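Local structure of glutaredoxin (Methanosarcina acetivorans, 5CAX) at residues I22-L27 against P77-N82; L27-W32 against F51-E56; K38-L43 against K93-A98. The protein is a glutaredoxin-like enzyme that reduces protein disulfides with coenzyme M as the thiol, and probably takes part in electron transfer. All coordinates share one frame; numbering follows the deposited sequence.

Contact 1 (I22-L27 against P77-N82). With ACY (acetic acid), chain H.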
# COMPACT_ATOMS: atom_id res chain seq x y z
N ILE A 22 7.49 -1.14 2.84
CA ILE A 22 6.21 -1.60 2.35
C ILE A 22 5.24 -0.44 2.53
O ILE A 22 4.99 -0.01 3.65
CB ILE A 22 5.68 -2.82 3.11
CG1 ILE A 22 6.81 -3.82 3.39
CG2 ILE A 22 4.51 -3.42 2.35
CD1 ILE A 22 6.42 -4.96 4.28
N VAL A 23 4.70 0.05 1.42
CA VAL A 23 3.73 1.14 1.45
C VAL A 23 2.50 0.78 0.63
O VAL A 23 2.59 0.54 -0.57
CB VAL A 23 4.37 2.46 0.93
CG1 VAL A 23 3.40 3.61 1.11
CG2 VAL A 23 5.68 2.73 1.65
N MET A 24 1.34 0.73 1.28
CA MET A 24 0.11 0.45 0.55
C MET A 24 -0.75 1.68 0.31
O MET A 24 -1.08 2.42 1.24
CB MET A 24 -0.72 -0.60 1.29
CG MET A 24 -1.92 -1.13 0.50
SD MET A 24 -3.27 -1.64 1.59
CE MET A 24 -3.98 -0.05 2.05
N TYR A 25 -1.12 1.90 -0.95
CA TYR A 25 -2.04 2.96 -1.30
C TYR A 25 -3.41 2.36 -1.51
O TYR A 25 -3.56 1.41 -2.28
CB TYR A 25 -1.57 3.72 -2.54
CG TYR A 25 -0.25 4.44 -2.33
CD1 TYR A 25 -0.21 5.81 -2.11
CD2 TYR A 25 0.96 3.75 -2.35
CE1 TYR A 25 1.00 6.49 -1.92
CE2 TYR A 25 2.18 4.41 -2.16
CZ TYR A 25 2.19 5.77 -1.94
OH TYR A 25 3.39 6.42 -1.75
N GLY A 26 -4.40 2.87 -0.80
CA GLY A 26 -5.75 2.35 -0.95
C GLY A 26 -6.84 3.40 -0.91
O GLY A 26 -6.57 4.61 -0.77
N LEU A 27 -8.08 2.93 -1.04
CA LEU A 27 -9.24 3.79 -0.82
C LEU A 27 -9.97 3.30 0.42
O LEU A 27 -10.15 2.09 0.57
CB LEU A 27 -10.16 3.78 -2.04
CG LEU A 27 -9.44 4.11 -3.36
CD1 LEU A 27 -10.36 3.87 -4.57
CD2 LEU A 27 -8.85 5.51 -3.35
N PRO A 77 -6.07 -1.67 -4.62
CA PRO A 77 -4.78 -1.31 -4.00
C PRO A 77 -3.50 -1.44 -4.85
O PRO A 77 -3.31 -2.33 -5.68
CB PRO A 77 -4.72 -2.26 -2.81
CG PRO A 77 -5.47 -3.51 -3.29
CD PRO A 77 -6.55 -3.00 -4.18
N THR A 78 -2.58 -0.52 -4.58
CA THR A 78 -1.24 -0.63 -5.11
C THR A 78 -0.24 -0.63 -3.94
O THR A 78 -0.12 0.35 -3.22
CB THR A 78 -0.95 0.51 -6.13
OG1 THR A 78 -1.94 0.44 -7.17
CG2 THR A 78 0.44 0.36 -6.75
N THR A 79 0.40 -1.78 -3.72
CA THR A 79 1.47 -1.89 -2.72
C THR A 79 2.89 -1.79 -3.32
O THR A 79 3.29 -2.59 -4.16
CB THR A 79 1.40 -3.18 -1.95
OG1 THR A 79 0.07 -3.33 -1.43
CG2 THR A 79 2.43 -3.13 -0.80
N ILE A 80 3.66 -0.82 -2.84
CA ILE A 80 4.98 -0.54 -3.37
C ILE A 80 6.10 -1.09 -2.47
O ILE A 80 6.13 -0.83 -1.27
CB ILE A 80 5.10 0.98 -3.59
CG1 ILE A 80 4.07 1.36 -4.65
CG2 ILE A 80 6.53 1.39 -4.00
CD1 ILE A 80 3.89 2.82 -4.92
N LEU A 81 7.00 -1.90 -3.04
CA LEU A 81 8.06 -2.51 -2.25
C LEU A 81 9.44 -1.96 -2.60
O LEU A 81 9.88 -2.01 -3.75
CB LEU A 81 8.05 -4.04 -2.39
CG LEU A 81 6.67 -4.68 -2.13
CD1 LEU A 81 6.74 -6.18 -2.18
CD2 LEU A 81 6.11 -4.23 -0.80
N ASN A 82 10.11 -1.42 -1.57
CA ASN A 82 11.47 -0.87 -1.65
C ASN A 82 11.58 0.25 -2.65
O ASN A 82 12.66 0.49 -3.17
CB ASN A 82 12.47 -1.97 -1.98
CG ASN A 82 12.43 -3.10 -0.98
OD1 ASN A 82 11.93 -2.92 0.12
ND2 ASN A 82 12.94 -4.26 -1.37
C ACY H . 15.84 -6.22 -4.01
O ACY H . 16.61 -5.25 -4.20
OXT ACY H . 14.80 -6.16 -3.31
CH3 ACY H . 16.18 -7.53 -4.66

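Contact 2 (L27-W32 against F51-E56). With CD (cadmium ion), chain G.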
# COMPACT_ATOMS: atom_id res chain seq x y z
N LEU A 27 -8.08 2.93 -1.04
CA LEU A 27 -9.24 3.79 -0.82
C LEU A 27 -9.97 3.30 0.42
O LEU A 27 -10.15 2.09 0.57
CB LEU A 27 -10.16 3.78 -2.04
CG LEU A 27 -9.44 4.11 -3.36
CD1 LEU A 27 -10.36 3.87 -4.57
CD2 LEU A 27 -8.85 5.51 -3.35
N SER A 28 -10.35 4.21 1.31
CA SER A 28 -10.94 3.85 2.61
C SER A 28 -12.31 3.20 2.44
O SER A 28 -12.82 2.55 3.35
CB SER A 28 -11.06 5.07 3.53
OG SER A 28 -12.17 5.87 3.18
N THR A 29 -12.89 3.40 1.27
CA THR A 29 -14.25 2.99 0.99
C THR A 29 -14.31 1.70 0.18
O THR A 29 -15.36 1.36 -0.35
CB THR A 29 -14.98 4.08 0.19
OG1 THR A 29 -14.29 4.31 -1.04
CG2 THR A 29 -15.04 5.39 1.00
N CYS A 30 -13.19 1.01 0.04
CA CYS A 30 -13.16 -0.20 -0.75
C CYS A 30 -12.74 -1.44 0.05
O CYS A 30 -11.74 -1.41 0.78
CB CYS A 30 -12.24 -0.02 -1.95
SG CYS A 30 -12.22 -1.49 -2.94
N VAL A 31 -13.49 -2.53 -0.13
CA VAL A 31 -13.32 -3.76 0.62
C VAL A 31 -11.95 -4.43 0.46
O VAL A 31 -11.34 -4.83 1.46
CB VAL A 31 -14.39 -4.80 0.18
CG1 VAL A 31 -14.21 -6.13 0.89
CG2 VAL A 31 -15.79 -4.26 0.41
N TRP A 32 -11.45 -4.53 -0.77
CA TRP A 32 -10.21 -5.26 -1.06
C TRP A 32 -8.97 -4.45 -0.72
O TRP A 32 -7.91 -5.02 -0.42
CB TRP A 32 -10.19 -5.74 -2.52
CG TRP A 32 -11.47 -6.47 -2.87
CD1 TRP A 32 -12.43 -6.05 -3.74
CD2 TRP A 32 -11.95 -7.70 -2.30
NE1 TRP A 32 -13.46 -6.95 -3.78
CE2 TRP A 32 -13.19 -7.97 -2.90
CE3 TRP A 32 -11.45 -8.60 -1.36
CZ2 TRP A 32 -13.95 -9.10 -2.59
CZ3 TRP A 32 -12.19 -9.72 -1.04
CH2 TRP A 32 -13.43 -9.96 -1.65
N PHE A 51 -4.59 6.13 2.77
CA PHE A 51 -5.93 6.20 2.19
C PHE A 51 -6.11 7.49 1.38
O PHE A 51 -6.47 8.54 1.91
CB PHE A 51 -7.00 6.09 3.27
CG PHE A 51 -7.28 4.68 3.70
CD1 PHE A 51 -7.34 3.66 2.75
CD2 PHE A 51 -7.46 4.36 5.04
CE1 PHE A 51 -7.59 2.35 3.13
CE2 PHE A 51 -7.71 3.07 5.44
CZ PHE A 51 -7.77 2.05 4.48
N VAL A 52 -5.89 7.36 0.07
CA VAL A 52 -5.89 8.46 -0.88
C VAL A 52 -7.21 9.25 -0.90
O VAL A 52 -7.21 10.46 -1.10
CB VAL A 52 -5.53 7.94 -2.30
CG1 VAL A 52 -5.62 9.08 -3.32
CG2 VAL A 52 -4.09 7.38 -2.30
N ASP A 53 -8.34 8.59 -0.71
CA ASP A 53 -9.59 9.34 -0.76
C ASP A 53 -9.71 10.34 0.40
O ASP A 53 -10.46 11.30 0.32
CB ASP A 53 -10.80 8.41 -0.75
CG ASP A 53 -10.78 7.44 0.40
OD1 ASP A 53 -9.70 6.89 0.69
OD2 ASP A 53 -11.86 7.20 0.99
N LEU A 54 -8.95 10.10 1.46
CA LEU A 54 -9.04 10.90 2.66
C LEU A 54 -8.01 12.03 2.70
O LEU A 54 -7.98 12.83 3.63
CB LEU A 54 -8.89 10.01 3.89
CG LEU A 54 -9.97 8.97 4.14
CD1 LEU A 54 -9.55 8.17 5.31
CD2 LEU A 54 -11.31 9.60 4.39
N LEU A 55 -7.13 12.06 1.70
CA LEU A 55 -6.13 13.10 1.61
C LEU A 55 -6.66 14.42 1.03
O LEU A 55 -7.47 14.42 0.11
CB LEU A 55 -4.95 12.59 0.77
CG LEU A 55 -4.13 11.47 1.39
CD1 LEU A 55 -3.03 11.05 0.40
CD2 LEU A 55 -3.52 11.95 2.70
N GLU A 56 -6.17 15.54 1.56
CA GLU A 56 -6.47 16.84 0.99
C GLU A 56 -6.02 16.88 -0.48
O GLU A 56 -5.18 16.08 -0.88
CB GLU A 56 -5.82 17.96 1.81
CG GLU A 56 -6.36 18.09 3.24
CD GLU A 56 -7.87 18.32 3.30
OE1 GLU A 56 -8.38 19.25 2.63
OE2 GLU A 56 -8.56 17.57 4.02
CD CD G . -9.80 -1.01 -4.09

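Contact 3 (K38-L43 against K93-A98)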
# COMPACT_ATOMS: atom_id res chain seq x y z
N LYS A 38 -5.34 -5.09 6.10
CA LYS A 38 -5.65 -6.06 7.15
C LYS A 38 -4.76 -7.30 7.01
O LYS A 38 -4.36 -7.90 7.99
CB LYS A 38 -7.12 -6.49 7.08
CG LYS A 38 -7.56 -7.47 8.15
CD LYS A 38 -8.93 -8.05 7.81
CE LYS A 38 -9.56 -8.82 8.98
NZ LYS A 38 -8.77 -9.98 9.50
N LEU A 39 -4.46 -7.67 5.77
CA LEU A 39 -3.59 -8.80 5.50
C LEU A 39 -2.17 -8.49 5.97
O LEU A 39 -1.55 -9.30 6.66
CB LEU A 39 -3.58 -9.16 4.01
CG LEU A 39 -2.41 -10.06 3.62
CD1 LEU A 39 -2.52 -11.43 4.28
CD2 LEU A 39 -2.29 -10.21 2.11
N LEU A 40 -1.69 -7.31 5.59
CA LEU A 40 -0.41 -6.81 6.02
C LEU A 40 -0.37 -6.72 7.56
O LEU A 40 0.64 -7.02 8.19
CB LEU A 40 -0.16 -5.45 5.37
CG LEU A 40 0.00 -5.39 3.85
CD1 LEU A 40 -0.18 -3.94 3.34
CD2 LEU A 40 1.35 -5.92 3.40
N THR A 41 -1.47 -6.31 8.17
CA THR A 41 -1.57 -6.29 9.62
C THR A 41 -1.54 -7.71 10.21
O THR A 41 -0.89 -7.95 11.24
CB THR A 41 -2.82 -5.53 10.07
OG1 THR A 41 -2.56 -4.12 9.94
CG2 THR A 41 -3.14 -5.81 11.53
N ASP A 42 -2.23 -8.63 9.56
CA ASP A 42 -2.25 -10.03 10.00
C ASP A 42 -0.84 -10.64 9.87
O ASP A 42 -0.40 -11.40 10.74
CB ASP A 42 -3.25 -10.84 9.17
CG ASP A 42 -4.70 -10.56 9.56
OD1 ASP A 42 -4.97 -10.24 10.74
OD2 ASP A 42 -5.57 -10.64 8.65
N LEU A 43 -0.13 -10.30 8.80
CA LEU A 43 1.24 -10.78 8.61
C LEU A 43 2.19 -10.25 9.68
O LEU A 43 3.27 -10.80 9.88
CB LEU A 43 1.76 -10.40 7.23
CG LEU A 43 0.97 -11.07 6.10
CD1 LEU A 43 1.28 -10.43 4.77
CD2 LEU A 43 1.24 -12.57 6.08
N LYS A 93 -1.15 -14.50 -1.84
CA LYS A 93 0.03 -15.34 -2.04
C LYS A 93 1.19 -14.48 -2.55
O LYS A 93 2.31 -14.57 -2.06
CB LYS A 93 -0.24 -16.51 -3.00
CG LYS A 93 1.04 -17.20 -3.51
CD LYS A 93 0.79 -18.49 -4.30
CE LYS A 93 0.51 -18.23 -5.78
NZ LYS A 93 0.54 -19.48 -6.59
N GLN A 94 0.90 -13.62 -3.52
CA GLN A 94 1.88 -12.75 -4.11
C GLN A 94 2.50 -11.81 -3.08
O GLN A 94 3.71 -11.62 -3.05
CB GLN A 94 1.24 -11.97 -5.26
CG GLN A 94 2.13 -10.96 -5.97
CD GLN A 94 1.56 -10.58 -7.32
OE1 GLN A 94 0.92 -11.41 -7.99
NE2 GLN A 94 1.68 -9.30 -7.68
N ILE A 95 1.67 -11.25 -2.22
CA ILE A 95 2.18 -10.40 -1.16
C ILE A 95 2.97 -11.22 -0.13
O ILE A 95 4.07 -10.84 0.27
CB ILE A 95 1.04 -9.63 -0.45
CG1 ILE A 95 0.41 -8.61 -1.41
CG2 ILE A 95 1.56 -8.97 0.84
CD1 ILE A 95 -0.90 -8.06 -0.94
N ARG A 96 2.40 -12.35 0.29
CA ARG A 96 3.05 -13.25 1.23
C ARG A 96 4.42 -13.68 0.71
O ARG A 96 5.42 -13.65 1.43
CB ARG A 96 2.16 -14.46 1.50
CG ARG A 96 0.97 -14.16 2.39
CD ARG A 96 0.15 -15.39 2.65
NE ARG A 96 0.94 -16.37 3.37
CZ ARG A 96 0.83 -16.60 4.67
NH1 ARG A 96 -0.08 -15.94 5.38
NH2 ARG A 96 1.61 -17.51 5.25
N GLU A 97 4.45 -14.10 -0.55
CA GLU A 97 5.69 -14.59 -1.14
C GLU A 97 6.71 -13.47 -1.19
O GLU A 97 7.89 -13.69 -0.92
CB GLU A 97 5.43 -15.13 -2.56
CG GLU A 97 4.85 -16.55 -2.61
CD GLU A 97 4.54 -17.00 -4.03
OE1 GLU A 97 4.60 -16.15 -4.95
OE2 GLU A 97 4.22 -18.20 -4.23
N ALA A 98 6.26 -12.26 -1.50
CA ALA A 98 7.16 -11.11 -1.65
C ALA A 98 7.70 -10.58 -0.32
O ALA A 98 8.69 -9.85 -0.28
CB ALA A 98 6.47 -10.00 -2.42

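Contact 1 (I22-L27 against P77-N82)
Ile-22 and Leu-81 lie side by side on one face of the sheet, and the methyl CG2 of Ile-22 is the bump that fits between two side chains of the partner strand. It rests 3.6 Å from Leu-81 CD2 and 3.8 Å from Thr-79 CG2, so that it fills the notch between those two methyls. With CG1 beside the backbone N (chi1 -41°), CG2 stands roughly anti to that N and enters the notch. Farther along the same face Met-24 passes Thr-79 at a slant: its CG meets the hydroxyl oxygen OG1 of Thr-79 at 3.5 Å. From there the thioether leads away from the partner strand and bends at chi3, bringing Met-24 CE back to 4.2 Å from Gly-26 CA, where a CB would be crowded by that methyl. Helices 31-43 and 92-99 pack on this face.

On the other face Tyr-25 and Ile-80 do the filling. The tip methyl CD1 of Ile-80 reaches the ring at Tyr-25 CE2, 3.6 Å away, while the carbonyl oxygen of Thr-78 lies at the ring edge, near its plane. Helix 57-70 covers this side with Val-67 and Phe-70, and Tyr-25 OH is bonded to the backbone oxygen of Asp-7.

Four backbone hydrogen bonds stitch the strands, two at the pair Val-23 and Ile-80 and two at Tyr-25 and Thr-78. Of these, Tyr-25 N to Thr-78 O is 2.9 Å long and nearly straight at 173°. Just before them Pro-77, preceded by a cis peptide bond, brings its CA up to Tyr-25 O. An antiparallel central pair entered through a cis-proline next to the CXXC cysteines, Cys-30 among them, here bound to a cadmium ion, is characteristic of the thioredoxin fold, to which glutaredoxins belong.

Contact 2 (L27-W32 against F51-E56)
The loop leading into the CXXC motif of the glutaredoxin fold, Cys-30 to Cys-33, is held here against the turn that follows strand 48-51. Asp-53 grips Ser-28 twice. Ser-28 N gives a nearly straight bond (170°) of 2.8 Å to Asp-53 OD1, approaching from above the carboxylate plane. Ser-28 OG donates to Asp-53 OD2 at 2.6 Å, on its syn lone pair. With chi1 at 78°, OG lies between the backbone N and the carbonyl carbon, which turns the hydroxyl to the same carboxylate as the amide. Ser-28 CA also sits over one face of the Phe-51 ring, 3.8 Å from its centroid, a CH-pi contact, and Leu-54 CD1 closes on Ser-28 CB. An alanine in place of Asp-53 would probably leave both Ser-28 N and OG without their mates and set the turn free to shift. Two residues on, Cys-30, at the N-cap of helix 31-43, binds the cadmium ion through SG at 2.7 Å, joined by Phe-76 O. The two donors from one residue probably steady the carboxylate's negative charge and fix the turn from which Cys-30 reaches the metal.

Contact 3 (K38-L43 against K93-A98)
Lys-38 O accepts a hydrogen bond from Asp-42 N at 2.7 Å, an ordinary helical bond in the turn of helix 31-43 that carries Leu-39 and Leu-40, with Leu-43 just beyond. Leu-39 and Leu-43 point toward helix 92-99, and Leu-40 reaches it with its tip; Ile-95 and Arg-96 receive them. These are the two helices on one face of the sheet in the thioredoxin fold, and they run in broadly the same direction, crossing at -38°. Their short segments stay 11.2 Å apart at the axes, a wide spacing that branched aliphatic side chains bridge.

Ile-95 is the bump, and the three leucines form the hollow. Its two outer methyls go different ways. CD1 meets Leu-39 CD2 at 4.0 Å, the two side chains sliding past each other in opposite directions. With CG1 beside the backbone N (chi1 -67°), CG2 is anti to it and turned to the other two leucines: Leu-40 CD2 comes in crosswise, at about a right angle and also 4.0 Å off, and Leu-43 CD1 lies a little farther along. All three contacts are apolar, and none is tighter than ordinary methyl packing. The sheet and its loops add to the packing: Ile-87 of strand 85-88 touches Ile-95, Phe-47 touches Leu-40 and Phe-90 touches Leu-39.

On the outer side of helix 31-43, Lys-38 NZ makes a salt bridge of 3.4 Å with Asp-42 OD2, one turn on, a weak hydrogen bond that stays within the helix. Arg-96, partly exposed, flanks the aliphatic cluster. Its chain is extended at first and then bent at chi3 (63°), and Leu-43 lodges a methyl against that bend: CD2 of Leu-43 lies 4.0 Å from Arg-96 CG and 3.7 Å from Arg-96 NH1.

Contact 1 lies at the heart of the chain, its centre about 2 Å from that of the molecule, and the other two flank it with centres about 12 Å away. Leu-27 belongs to both contact 1 and contact 2, and just before it Gly-26 O probably accepts a hydrogen bond from Val-52 N (3.0 Å), tying strand 22-26 to the turn of Asp-53. Contact 3 rests on contact 1 through methyls: Leu-81 CD1 lies 3.8 Å from Ala-98 CB. Contacts 2 and 3 share helix 31-43 but do not touch, their nearest atoms about 7 Å apart. The cadmium ion sits about 4 Å from the Pro-77 side chain and about 12 Å from that of Ile-95.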